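Local coordinates for 378aa long hypothetical citrate synthase (Sulfolobus tokodaii, PDB 1VGM), which is a probable member of the citrate synthase family, a mostly helical protein that pairs with a second copy of itself, at residues I70-F74 against P147-Y153; E46-H50 against Q62-K67; L120-I124 against D202-C206; G18-I22 against T182-V186; R253-F257 against G300-F304. All blocks are in the same frame, centred on the assembly; numbering follows the deposited sequence.

Contact 1 (I70-F74 against P147-Y153); sequences INESF and PEPSESY
Phe74 lies against Pro147 where the exit of helix 60-71 meets a proline-containing loop that runs into helix 153-162. Ser152 is the N-cap of that second helix. The aromatic side chain carries most of the contact. Phe74 CB starts 3.4 Å from Pro147 O. CG, with CD2 beside it, lies under Pro147 CB, which stands over the ring face 3.7 Å from the centroid and 14° off the normal, a CH-pi contact. CD1 turns back to Pro147 O, while Phe74 CE1 reaches Glu148 O at 3.9 Å. CE2, on the other side, approaches Tyr153 CE2. The opposite face of the Phe74 ring is covered by the carbonyl O of Ile70, so the phenyl is sandwiched between its own helix end and the loop. That same Ile70 O accepts a backbone bond from Ser73 N.

Ile70 sends CG2, the branch anti to its backbone N, to the edge of the Tyr153 ring, 3.9 Å from Tyr153 CD2. The Tyr153 hydroxyl is held by Ile125 O in helix 117-139. Asn71 passes at an angle over Pro149, with Asn71 OD1 3.2 Å from Pro149 CA. Its amide also reaches the loop through solvent, where one water accepts from Asn71 ND2. The same water donates to Ser150 O at 2.6 Å.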
# COMPACT_ATOMS: atom_id res chain seq x y z
N ILE A 70 -12.00 13.46 18.56
CA ILE A 70 -11.79 12.06 18.89
C ILE A 70 -13.09 11.43 19.33
O ILE A 70 -13.52 10.41 18.78
CB ILE A 70 -10.73 11.89 20.01
CG1 ILE A 70 -9.33 12.20 19.45
CG2 ILE A 70 -10.77 10.47 20.55
CD1 ILE A 70 -8.27 12.40 20.51
N ASN A 71 -13.72 12.05 20.33
CA ASN A 71 -14.82 11.41 21.05
C ASN A 71 -16.07 11.28 20.19
O ASN A 71 -16.95 10.48 20.49
CB ASN A 71 -15.14 12.19 22.32
CG ASN A 71 -14.19 11.88 23.46
OD1 ASN A 71 -13.79 10.73 23.65
ND2 ASN A 71 -13.83 12.90 24.23
N GLU A 72 -16.14 12.07 19.13
CA GLU A 72 -17.28 12.00 18.22
C GLU A 72 -16.99 11.16 16.98
O GLU A 72 -17.81 11.10 16.07
CB GLU A 72 -17.73 13.41 17.80
CG GLU A 72 -16.82 14.09 16.79
CD GLU A 72 -17.16 15.56 16.58
OE1 GLU A 72 -16.40 16.26 15.88
OE2 GLU A 72 -18.18 16.02 17.12
N SER A 73 -15.83 10.50 16.93
CA SER A 73 -15.39 9.87 15.69
C SER A 73 -15.07 8.38 15.77
O SER A 73 -14.42 7.84 14.87
CB SER A 73 -14.16 10.61 15.15
OG SER A 73 -14.45 11.98 14.91
N PHE A 74 -15.54 7.70 16.81
CA PHE A 74 -15.20 6.28 17.02
C PHE A 74 -16.02 5.33 16.15
O PHE A 74 -15.59 4.20 15.87
CB PHE A 74 -15.39 5.90 18.50
CG PHE A 74 -14.26 6.35 19.39
CD1 PHE A 74 -14.53 7.07 20.55
CD2 PHE A 74 -12.94 6.04 19.08
CE1 PHE A 74 -13.50 7.50 21.39
CE2 PHE A 74 -11.89 6.47 19.91
CZ PHE A 74 -12.18 7.19 21.07
N PRO A 147 -15.59 1.93 20.81
CA PRO A 147 -15.09 2.79 21.89
C PRO A 147 -16.04 3.95 22.22
O PRO A 147 -16.73 4.48 21.34
CB PRO A 147 -13.75 3.28 21.35
CG PRO A 147 -13.32 2.22 20.39
CD PRO A 147 -14.60 1.76 19.74
N GLU A 148 -16.05 4.34 23.48
CA GLU A 148 -16.93 5.41 23.94
C GLU A 148 -16.13 6.59 24.45
O GLU A 148 -14.98 6.45 24.87
CB GLU A 148 -17.84 4.90 25.04
CG GLU A 148 -18.81 3.86 24.56
CD GLU A 148 -20.19 4.07 25.14
OE1 GLU A 148 -20.44 3.59 26.27
OE2 GLU A 148 -21.01 4.72 24.46
N PRO A 149 -16.74 7.79 24.42
CA PRO A 149 -16.10 8.96 25.02
C PRO A 149 -15.67 8.65 26.44
O PRO A 149 -16.35 7.92 27.16
CB PRO A 149 -17.18 10.03 24.97
CG PRO A 149 -18.05 9.61 23.82
CD PRO A 149 -18.07 8.11 23.88
N SER A 150 -14.52 9.19 26.84
CA SER A 150 -14.05 9.05 28.21
C SER A 150 -13.00 10.12 28.43
O SER A 150 -12.77 10.95 27.55
CB SER A 150 -13.43 7.66 28.42
OG SER A 150 -12.14 7.57 27.86
N GLU A 151 -12.37 10.12 29.59
CA GLU A 151 -11.40 11.16 29.92
C GLU A 151 -10.16 11.12 29.05
O GLU A 151 -9.41 12.09 29.00
CB GLU A 151 -11.00 11.07 31.39
CG GLU A 151 -12.15 11.33 32.34
CD GLU A 151 -11.75 11.21 33.80
OE1 GLU A 151 -12.65 11.11 34.66
OE2 GLU A 151 -10.54 11.23 34.08
N SER A 152 -9.91 10.01 28.36
CA SER A 152 -8.76 9.95 27.47
C SER A 152 -8.86 8.91 26.36
O SER A 152 -9.66 7.97 26.44
CB SER A 152 -7.47 9.73 28.27
OG SER A 152 -7.29 8.37 28.60
N TYR A 153 -8.06 9.10 25.32
CA TYR A 153 -8.04 8.19 24.19
C TYR A 153 -7.59 6.81 24.64
O TYR A 153 -8.22 5.80 24.32
CB TYR A 153 -7.10 8.74 23.11
CG TYR A 153 -6.94 7.87 21.87
CD1 TYR A 153 -5.91 6.94 21.77
CD2 TYR A 153 -7.80 8.02 20.78
CE1 TYR A 153 -5.72 6.19 20.61
CE2 TYR A 153 -7.63 7.27 19.62
CZ TYR A 153 -6.59 6.36 19.54
OH TYR A 153 -6.39 5.65 18.38
O HOH W 1 -11.35 12.83 26.37

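Contact 2 (E46-H50 against Q62-K67); sequences EELIH and QLNQIK
Gln62 meets His50 at the start of this crossing between two consecutive helices, 45-54 and 60-71. The axes of segments 46-50 and 62-67 pass 9.4 Å apart, with their directions 102° from each other. Gln62 CB lies 3.6 Å from His50 NE2, and the rest of the Gln62 chain continues past the imidazole. Its amide plane is turned 43° from the ring. The polar end of His50 is used on the other side, where ND1 is hydrogen-bonded to Glu56 O.

The next residue, Leu63, does not aim its CB at the other helix, but CG is anti to the backbone N (chi1 176°), and this brings both methyls over. Leu63 CD1 touches Glu46 CB at 3.7 Å and, with CD2, packs on Glu47 CG. The Glu47 carboxylate goes to Arg378 of the second subunit as a salt bridge.

Ile66 fills the middle. Ile66 CD1 comes in at the edge of the His50 ring, 3.9 Å from His50 CD2. Ile66 CG2 faces Glu46 O and also meets Ile49 CG2 at 4.3 Å. Lys67 is more peripheral and lays its CG beside Glu46 CG. The charged atoms Lys67 NZ and Glu46 OE2 stay 5.3 Å apart, and OE2 is bonded to Tyr153 N instead.

Around the pair, Ile49 leans on Leu341 of helix 331-353, Glu46 on Asp175 of helix 168-180, and Leu63 on Ile375 of the second subunit.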
# COMPACT_ATOMS: atom_id res chain seq x y z
N GLU A 46 -3.06 12.83 23.16
CA GLU A 46 -3.86 13.92 22.59
C GLU A 46 -3.05 15.20 22.40
O GLU A 46 -3.22 15.91 21.40
CB GLU A 46 -5.08 14.22 23.48
CG GLU A 46 -6.15 13.14 23.44
CD GLU A 46 -6.07 12.18 24.62
OE1 GLU A 46 -4.94 11.84 25.04
OE2 GLU A 46 -7.15 11.77 25.11
N GLU A 47 -2.16 15.51 23.34
CA GLU A 47 -1.31 16.67 23.18
C GLU A 47 -0.28 16.47 22.07
O GLU A 47 0.02 17.40 21.31
CB GLU A 47 -0.62 17.00 24.50
CG GLU A 47 -1.59 17.57 25.53
CD GLU A 47 -0.99 17.65 26.92
OE1 GLU A 47 -0.65 18.77 27.37
OE2 GLU A 47 -0.86 16.59 27.56
N LEU A 48 0.24 15.25 21.96
CA LEU A 48 1.15 14.90 20.86
C LEU A 48 0.48 14.90 19.49
O LEU A 48 1.06 15.34 18.50
CB LEU A 48 1.79 13.53 21.11
CG LEU A 48 2.74 13.06 19.99
CD1 LEU A 48 3.81 14.13 19.72
CD2 LEU A 48 3.40 11.75 20.40
N ILE A 49 -0.75 14.41 19.43
CA ILE A 49 -1.55 14.55 18.21
C ILE A 49 -1.53 16.00 17.74
O ILE A 49 -1.25 16.27 16.57
CB ILE A 49 -3.02 14.12 18.43
CG1 ILE A 49 -3.10 12.62 18.67
CG2 ILE A 49 -3.86 14.49 17.21
CD1 ILE A 49 -4.50 12.16 19.10
N HIS A 50 -1.84 16.93 18.64
CA HIS A 50 -1.93 18.34 18.26
C HIS A 50 -0.54 18.88 17.90
O HIS A 50 -0.39 19.69 16.98
CB HIS A 50 -2.53 19.17 19.41
CG HIS A 50 -2.77 20.61 19.05
ND1 HIS A 50 -1.77 21.56 19.06
CD2 HIS A 50 -3.90 21.26 18.68
CE1 HIS A 50 -2.27 22.73 18.70
NE2 HIS A 50 -3.56 22.57 18.46
N GLN A 62 -7.50 24.35 22.63
CA GLN A 62 -7.10 23.51 21.51
C GLN A 62 -7.11 22.02 21.88
O GLN A 62 -7.54 21.19 21.08
CB GLN A 62 -5.72 23.92 20.99
CG GLN A 62 -5.69 25.34 20.42
CD GLN A 62 -4.28 25.90 20.29
OE1 GLN A 62 -3.41 25.63 21.11
NE2 GLN A 62 -4.06 26.68 19.24
N LEU A 63 -6.63 21.69 23.07
CA LEU A 63 -6.64 20.29 23.53
C LEU A 63 -8.07 19.77 23.64
O LEU A 63 -8.34 18.62 23.29
CB LEU A 63 -5.94 20.17 24.88
CG LEU A 63 -5.91 18.79 25.58
CD1 LEU A 63 -5.34 17.73 24.66
CD2 LEU A 63 -5.07 18.89 26.84
N ASN A 64 -8.98 20.60 24.13
CA ASN A 64 -10.38 20.19 24.23
C ASN A 64 -11.02 20.00 22.86
O ASN A 64 -11.94 19.20 22.70
CB ASN A 64 -11.18 21.22 25.03
CG ASN A 64 -11.07 21.00 26.54
OD1 ASN A 64 -10.81 19.88 26.99
ND2 ASN A 64 -11.25 22.06 27.32
N GLN A 65 -10.52 20.72 21.87
CA GLN A 65 -10.98 20.51 20.51
C GLN A 65 -10.51 19.16 19.95
O GLN A 65 -11.30 18.45 19.34
CB GLN A 65 -10.51 21.67 19.62
CG GLN A 65 -11.27 22.97 19.92
CD GLN A 65 -10.73 24.18 19.18
OE1 GLN A 65 -9.53 24.43 19.15
NE2 GLN A 65 -11.63 24.95 18.59
N ILE A 66 -9.25 18.80 20.19
CA ILE A 66 -8.76 17.47 19.83
C ILE A 66 -9.64 16.38 20.44
O ILE A 66 -10.08 15.47 19.74
CB ILE A 66 -7.32 17.22 20.33
CG1 ILE A 66 -6.37 18.26 19.72
CG2 ILE A 66 -6.87 15.81 19.93
CD1 ILE A 66 -6.21 18.13 18.22
N LYS A 67 -9.87 16.46 21.75
CA LYS A 67 -10.65 15.44 22.45
C LYS A 67 -12.09 15.38 21.91
O LYS A 67 -12.68 14.30 21.80
CB LYS A 67 -10.66 15.74 23.96
CG LYS A 67 -9.27 15.73 24.59
CD LYS A 67 -9.31 16.04 26.09
CE LYS A 67 -7.96 15.71 26.74
NZ LYS A 67 -7.88 16.07 28.19

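Contact 3 (L120-I124 against D202-C206); sequences LAVQI and DMYSC
Ile124 CD1 is wedged between Tyr204 and Met203, which reach from the first turn of helix 203-214 toward helix 117-139. Over the centre of the Tyr204 ring the methyl makes a CH-pi contact, 4.2 Å from the centroid and 9° off the normal. Ile124 and the tyrosine run past each other in opposite directions, so Ile124 CG1 lies near the phenol end, 3.6 Å from Tyr204 CZ. Ile124 CD1 also touches Met203 SD at 3.7 Å.

Met203 and Leu120 instead point at each other tip to tip. Leu120 CG is anti to the backbone N (chi1 171°), which takes Leu120 CD2 to 3.8 Å from Met203 SD. In the plane of the Tyr204 ring, a water sits 2.9 Å from Tyr204 OH and donates to Gln123 OE1, joining the two helices at the phenol end.

Asp202 is the N-cap of helix 203-214. Asp202 OD2 accepts from Ser205 N at 3.0 Å, met from above the carboxylate plane. Its OD1 forms a salt bridge with Lys215 of the second subunit.

The neighbours close in on several sides. Helix 93-108 packs on Tyr204 through Leu104 and Ala105, and helix 331-353 brings Leu344 to both Ile124 and Met203.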
# COMPACT_ATOMS: atom_id res chain seq x y z
N LEU A 120 -9.40 15.57 9.79
CA LEU A 120 -9.61 14.23 9.25
C LEU A 120 -8.59 13.23 9.81
O LEU A 120 -8.95 12.10 10.11
CB LEU A 120 -9.51 14.24 7.71
CG LEU A 120 -9.48 12.86 7.03
CD1 LEU A 120 -10.81 12.15 7.29
CD2 LEU A 120 -9.24 13.01 5.53
N ALA A 121 -7.34 13.66 9.97
CA ALA A 121 -6.33 12.85 10.65
C ALA A 121 -6.74 12.40 12.05
O ALA A 121 -6.54 11.25 12.42
CB ALA A 121 -5.01 13.63 10.72
N VAL A 122 -7.32 13.32 12.83
CA VAL A 122 -7.77 12.99 14.17
C VAL A 122 -8.89 11.95 14.14
O VAL A 122 -8.88 10.99 14.90
CB VAL A 122 -8.27 14.24 14.94
CG1 VAL A 122 -8.61 13.87 16.38
CG2 VAL A 122 -7.20 15.32 14.92
N GLN A 123 -9.86 12.15 13.24
CA GLN A 123 -10.93 11.18 13.04
C GLN A 123 -10.37 9.81 12.73
O GLN A 123 -10.83 8.80 13.26
CB GLN A 123 -11.86 11.62 11.90
CG GLN A 123 -12.60 12.92 12.18
CD GLN A 123 -13.47 13.36 11.01
OE1 GLN A 123 -13.28 12.94 9.87
NE2 GLN A 123 -14.44 14.23 11.30
N ILE A 124 -9.36 9.76 11.86
CA ILE A 124 -8.76 8.48 11.49
C ILE A 124 -8.10 7.82 12.70
O ILE A 124 -8.15 6.60 12.87
CB ILE A 124 -7.68 8.67 10.38
CG1 ILE A 124 -8.34 9.20 9.10
CG2 ILE A 124 -6.96 7.32 10.10
CD1 ILE A 124 -7.36 9.43 7.97
N ASP A 202 -6.61 8.65 -1.33
CA ASP A 202 -7.28 9.18 -0.15
C ASP A 202 -6.53 8.75 1.11
O ASP A 202 -5.81 7.75 1.10
CB ASP A 202 -8.73 8.68 -0.10
CG ASP A 202 -8.83 7.21 0.26
OD1 ASP A 202 -8.82 6.36 -0.66
OD2 ASP A 202 -8.92 6.91 1.47
N MET A 203 -6.70 9.51 2.19
CA MET A 203 -5.88 9.32 3.38
C MET A 203 -5.98 7.88 3.91
O MET A 203 -4.98 7.29 4.35
CB MET A 203 -6.31 10.32 4.47
CG MET A 203 -5.16 11.09 5.09
SD MET A 203 -5.61 12.29 6.36
CE MET A 203 -5.26 13.83 5.49
N TYR A 204 -7.18 7.31 3.87
CA TYR A 204 -7.38 5.96 4.39
C TYR A 204 -6.61 4.93 3.58
O TYR A 204 -6.03 4.00 4.14
CB TYR A 204 -8.87 5.60 4.39
CG TYR A 204 -9.65 6.24 5.50
CD1 TYR A 204 -10.47 7.34 5.25
CD2 TYR A 204 -9.57 5.76 6.81
CE1 TYR A 204 -11.20 7.94 6.27
CE2 TYR A 204 -10.29 6.36 7.84
CZ TYR A 204 -11.11 7.44 7.56
OH TYR A 204 -11.83 8.03 8.58
N SER A 205 -6.61 5.09 2.26
CA SER A 205 -5.84 4.21 1.39
C SER A 205 -4.33 4.41 1.56
O SER A 205 -3.55 3.49 1.32
CB SER A 205 -6.24 4.42 -0.07
OG SER A 205 -7.62 4.15 -0.26
N CYS A 206 -3.90 5.60 1.96
CA CYS A 206 -2.48 5.82 2.26
C CYS A 206 -2.07 5.03 3.49
O CYS A 206 -0.95 4.52 3.57
CB CYS A 206 -2.19 7.30 2.50
SG CYS A 206 -2.41 8.32 1.04
O HOH W 2 -13.52 10.30 8.23

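Contact 4 (G18-I22 against T182-V186); sequences GLTYI and TDHEV
Asp183 OD2 is held by two groups: Thr20 OG1 and His346 NE2 of helix 331-353. Thr20 OG1 donates to Asp183 OD2 at 2.6 Å, a short bond made on the anti side of the carboxylate and 16° out of its plane. Asp183 CG is anti to the backbone N (chi1 -166°), which carries the carboxylate across to the strand. Thr20 OG1, beside its own backbone N, meets that carboxylate. Leu19 CB lies farther off, 4.3 Å from Asp183 OD2.

Two residues along the strand, Ile22 covers the next loop residue. Its CD1 stands over the centre of the His184 ring, 3.4 Å from the centroid. Ile22 CD1 is only 3.3 Å from His184 CE1, so the packing is tight. Ile22 CG1 follows it over the NE2 side of the ring. The two side chains meet at about a right angle.

The imidazole is fixed at its edge as well. His184 ND1 donates to Glu185 OE2 at 2.7 Å, with the carboxylate oxygen in the ring plane and using its anti lone pair. His184 NE2 is bonded to Tyr262 OH. The rings of Tyr262 and His259 also border it.

Strand 20-23, an outer strand, within this chain, of a three-stranded antiparallel sheet, thus backs a polar cluster on the 182-186 loop, with Asp183 and His184 buried, that includes a histidine-carboxylate hydrogen bond.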
# COMPACT_ATOMS: atom_id res chain seq x y z
N GLY A 18 9.51 18.29 9.51
CA GLY A 18 9.62 19.09 10.73
C GLY A 18 9.31 18.30 11.99
O GLY A 18 9.29 18.86 13.10
N LEU A 19 9.05 17.01 11.83
CA LEU A 19 8.37 16.24 12.87
C LEU A 19 9.35 15.64 13.88
O LEU A 19 9.21 15.86 15.09
CB LEU A 19 7.53 15.13 12.22
CG LEU A 19 6.46 15.59 11.22
CD1 LEU A 19 5.89 14.39 10.45
CD2 LEU A 19 5.35 16.32 11.97
N THR A 20 10.33 14.88 13.41
CA THR A 20 11.08 14.01 14.31
C THR A 20 12.60 14.12 14.18
O THR A 20 13.16 13.96 13.10
CB THR A 20 10.68 12.54 14.09
OG1 THR A 20 9.26 12.42 14.25
CG2 THR A 20 11.39 11.64 15.09
N TYR A 21 13.26 14.39 15.30
CA TYR A 21 14.71 14.50 15.32
C TYR A 21 15.32 13.37 16.13
O TYR A 21 14.89 13.11 17.26
CB TYR A 21 15.12 15.86 15.91
CG TYR A 21 16.59 15.95 16.27
CD1 TYR A 21 17.00 15.82 17.60
CD2 TYR A 21 17.56 16.15 15.29
CE1 TYR A 21 18.36 15.89 17.94
CE2 TYR A 21 18.92 16.21 15.62
CZ TYR A 21 19.31 16.08 16.95
OH TYR A 21 20.64 16.14 17.31
N ILE A 22 16.32 12.71 15.56
CA ILE A 22 17.03 11.66 16.27
C ILE A 22 18.52 11.95 16.33
O ILE A 22 19.15 12.24 15.32
CB ILE A 22 16.80 10.29 15.60
CG1 ILE A 22 15.31 9.96 15.60
CG2 ILE A 22 17.59 9.19 16.34
CD1 ILE A 22 14.87 9.07 14.47
N THR A 182 5.11 6.78 18.07
CA THR A 182 4.44 7.69 17.14
C THR A 182 5.20 7.94 15.83
O THR A 182 4.59 7.93 14.76
CB THR A 182 4.13 9.04 17.82
OG1 THR A 182 2.93 8.91 18.60
CG2 THR A 182 3.96 10.17 16.78
N ASP A 183 6.50 8.16 15.90
CA ASP A 183 7.30 8.31 14.68
C ASP A 183 8.79 8.02 14.88
O ASP A 183 9.32 8.20 15.98
CB ASP A 183 7.13 9.73 14.11
CG ASP A 183 7.65 9.85 12.69
OD1 ASP A 183 7.43 8.91 11.90
OD2 ASP A 183 8.27 10.88 12.37
N HIS A 184 9.45 7.57 13.81
CA HIS A 184 10.88 7.27 13.84
C HIS A 184 11.36 6.85 12.46
O HIS A 184 10.91 5.83 11.92
CB HIS A 184 11.18 6.15 14.85
CG HIS A 184 12.48 6.32 15.58
ND1 HIS A 184 13.67 5.81 15.11
CD2 HIS A 184 12.78 6.94 16.75
CE1 HIS A 184 14.64 6.11 15.95
NE2 HIS A 184 14.13 6.80 16.95
N GLU A 185 12.27 7.63 11.89
CA GLU A 185 12.86 7.34 10.59
C GLU A 185 11.77 7.21 9.52
O GLU A 185 10.64 7.65 9.72
CB GLU A 185 13.68 6.06 10.67
CG GLU A 185 14.86 6.16 11.63
CD GLU A 185 15.33 4.79 12.12
OE1 GLU A 185 16.14 4.15 11.42
OE2 GLU A 185 14.90 4.36 13.21
N VAL A 186 12.11 6.62 8.39
CA VAL A 186 11.14 6.42 7.32
C VAL A 186 11.20 4.97 6.87
O VAL A 186 11.76 4.66 5.81
CB VAL A 186 11.42 7.33 6.11
CG1 VAL A 186 10.20 7.40 5.23
CG2 VAL A 186 11.81 8.72 6.58

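Contact 5 (R253-F257 against G300-F304); sequences RLMGF and GVDTF
Leu254 and Phe257 are the first and last residues of a type II beta turn, with Gly256 at its third position (phi 97°), and both direct their side chains at the final turns of helix 284-304. The turn is closed by a weak backbone bond from Phe257 N to Leu254 O.

Gly300 lets them approach the helix backbone closely. Phe257 CE2 lies 3.4 Å from Gly300 C and near Val301 N, while CZ meets Val301 CG2 at 4.2 Å. Leu254 CG is anti to the backbone N (chi1 180°), which sends CD2 forward to Gly300 CA at 3.8 Å. This methyl also sits over the rim of the Phe257 ring, 3.4 Å above its plane, and touches Phe304 CE1. One methyl thus touches two phenyl groups and a glycine.

Arg253 comes round by a bend at its second torsion. NH1 stands over the rim of one face of Phe304, 4.0 Å from CZ, with the guanidinium edge toward the ring and the planes 77° apart. The cation-pi contact is long and at most a weak attraction. Thr303 CG2 covers the opposite face of that ring, 3.5 Å above its plane.

Phe257 makes an edge-to-face pair with Phe315, and Phe243 and Ile247 of helix 239-249 flank Leu254. The arrangement is a type II beta turn packed on a helix near its C-terminal end, at a glycine.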
# COMPACT_ATOMS: atom_id res chain seq x y z
N ARG A 253 20.86 -13.86 16.29
CA ARG A 253 20.73 -12.45 16.67
C ARG A 253 19.89 -12.30 17.93
O ARG A 253 18.86 -12.95 18.08
CB ARG A 253 20.11 -11.64 15.53
CG ARG A 253 20.63 -10.20 15.42
CD ARG A 253 20.12 -9.31 16.56
NE ARG A 253 20.99 -8.16 16.82
CZ ARG A 253 22.16 -8.23 17.47
NH1 ARG A 253 22.62 -9.40 17.90
NH2 ARG A 253 22.86 -7.13 17.68
N LEU A 254 20.35 -11.46 18.84
CA LEU A 254 19.57 -11.09 20.02
C LEU A 254 18.52 -10.05 19.62
O LEU A 254 18.85 -8.91 19.31
CB LEU A 254 20.50 -10.51 21.10
CG LEU A 254 19.85 -10.05 22.42
CD1 LEU A 254 19.08 -11.21 23.07
CD2 LEU A 254 20.94 -9.53 23.36
N MET A 255 17.25 -10.47 19.62
CA MET A 255 16.15 -9.62 19.16
C MET A 255 15.86 -8.54 20.19
O MET A 255 15.77 -8.81 21.38
CB MET A 255 14.90 -10.48 18.95
CG MET A 255 14.46 -10.62 17.51
SD MET A 255 15.75 -11.21 16.40
CE MET A 255 16.23 -9.70 15.60
N GLY A 256 15.71 -7.30 19.73
CA GLY A 256 15.49 -6.20 20.65
C GLY A 256 16.78 -5.45 20.97
O GLY A 256 16.76 -4.45 21.69
N PHE A 257 17.89 -5.94 20.42
CA PHE A 257 19.16 -5.23 20.51
C PHE A 257 19.57 -4.71 19.14
O PHE A 257 19.25 -5.32 18.12
CB PHE A 257 20.25 -6.17 21.04
CG PHE A 257 20.49 -6.05 22.53
CD1 PHE A 257 19.51 -6.40 23.44
CD2 PHE A 257 21.71 -5.59 23.01
CE1 PHE A 257 19.73 -6.30 24.81
CE2 PHE A 257 21.95 -5.49 24.38
CZ PHE A 257 20.95 -5.84 25.28
N GLY A 300 23.49 -9.12 27.28
CA GLY A 300 23.51 -8.45 25.99
C GLY A 300 24.45 -7.27 25.92
O GLY A 300 25.25 -7.16 24.99
N VAL A 301 24.37 -6.38 26.90
CA VAL A 301 25.27 -5.24 26.97
C VAL A 301 26.72 -5.68 27.13
O VAL A 301 27.59 -5.24 26.38
CB VAL A 301 24.88 -4.28 28.14
CG1 VAL A 301 25.92 -3.17 28.27
CG2 VAL A 301 23.51 -3.67 27.88
N ASP A 302 27.00 -6.55 28.10
CA ASP A 302 28.35 -7.08 28.29
C ASP A 302 28.94 -7.60 26.97
O ASP A 302 30.13 -7.45 26.71
CB ASP A 302 28.36 -8.23 29.31
CG ASP A 302 28.03 -7.77 30.71
OD1 ASP A 302 28.08 -6.55 30.97
OD2 ASP A 302 27.72 -8.63 31.56
N THR A 303 28.10 -8.22 26.16
CA THR A 303 28.58 -8.87 24.94
C THR A 303 28.74 -7.86 23.80
O THR A 303 29.73 -7.88 23.07
CB THR A 303 27.62 -9.99 24.49
OG1 THR A 303 27.64 -11.04 25.45
CG2 THR A 303 28.04 -10.55 23.15
N PHE A 304 27.76 -6.97 23.66
CA PHE A 304 27.61 -6.18 22.45
C PHE A 304 27.80 -4.68 22.66
O PHE A 304 27.93 -3.92 21.70
CB PHE A 304 26.23 -6.41 21.83
CG PHE A 304 25.99 -7.83 21.40
CD1 PHE A 304 25.00 -8.59 21.99
CD2 PHE A 304 26.75 -8.39 20.37
CE1 PHE A 304 24.73 -9.88 21.58
CE2 PHE A 304 26.49 -9.70 19.94
CZ PHE A 304 25.49 -10.44 20.55

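From the N terminus, contact 4 opens first, at strand 20-23. Contact 2 then opens and closes within two successive helices. Helix 60-71 continues directly into contact 1, and the two touch through Glu46 with Ile70 and Tyr153. Before contact 1 closes at 147-153, contact 3 opens on helix 117-139, so these two cross. Contact 4 closes at 182-186, with contacts 1 and 2 nested in its loop. Contact 3 closes later, at 202-206, and thus crosses contact 4 too. Contact 5 follows in series. It ties a turn to helix 284-304, on the opposite side of the chain's centre from contacts 1, 2 and 3.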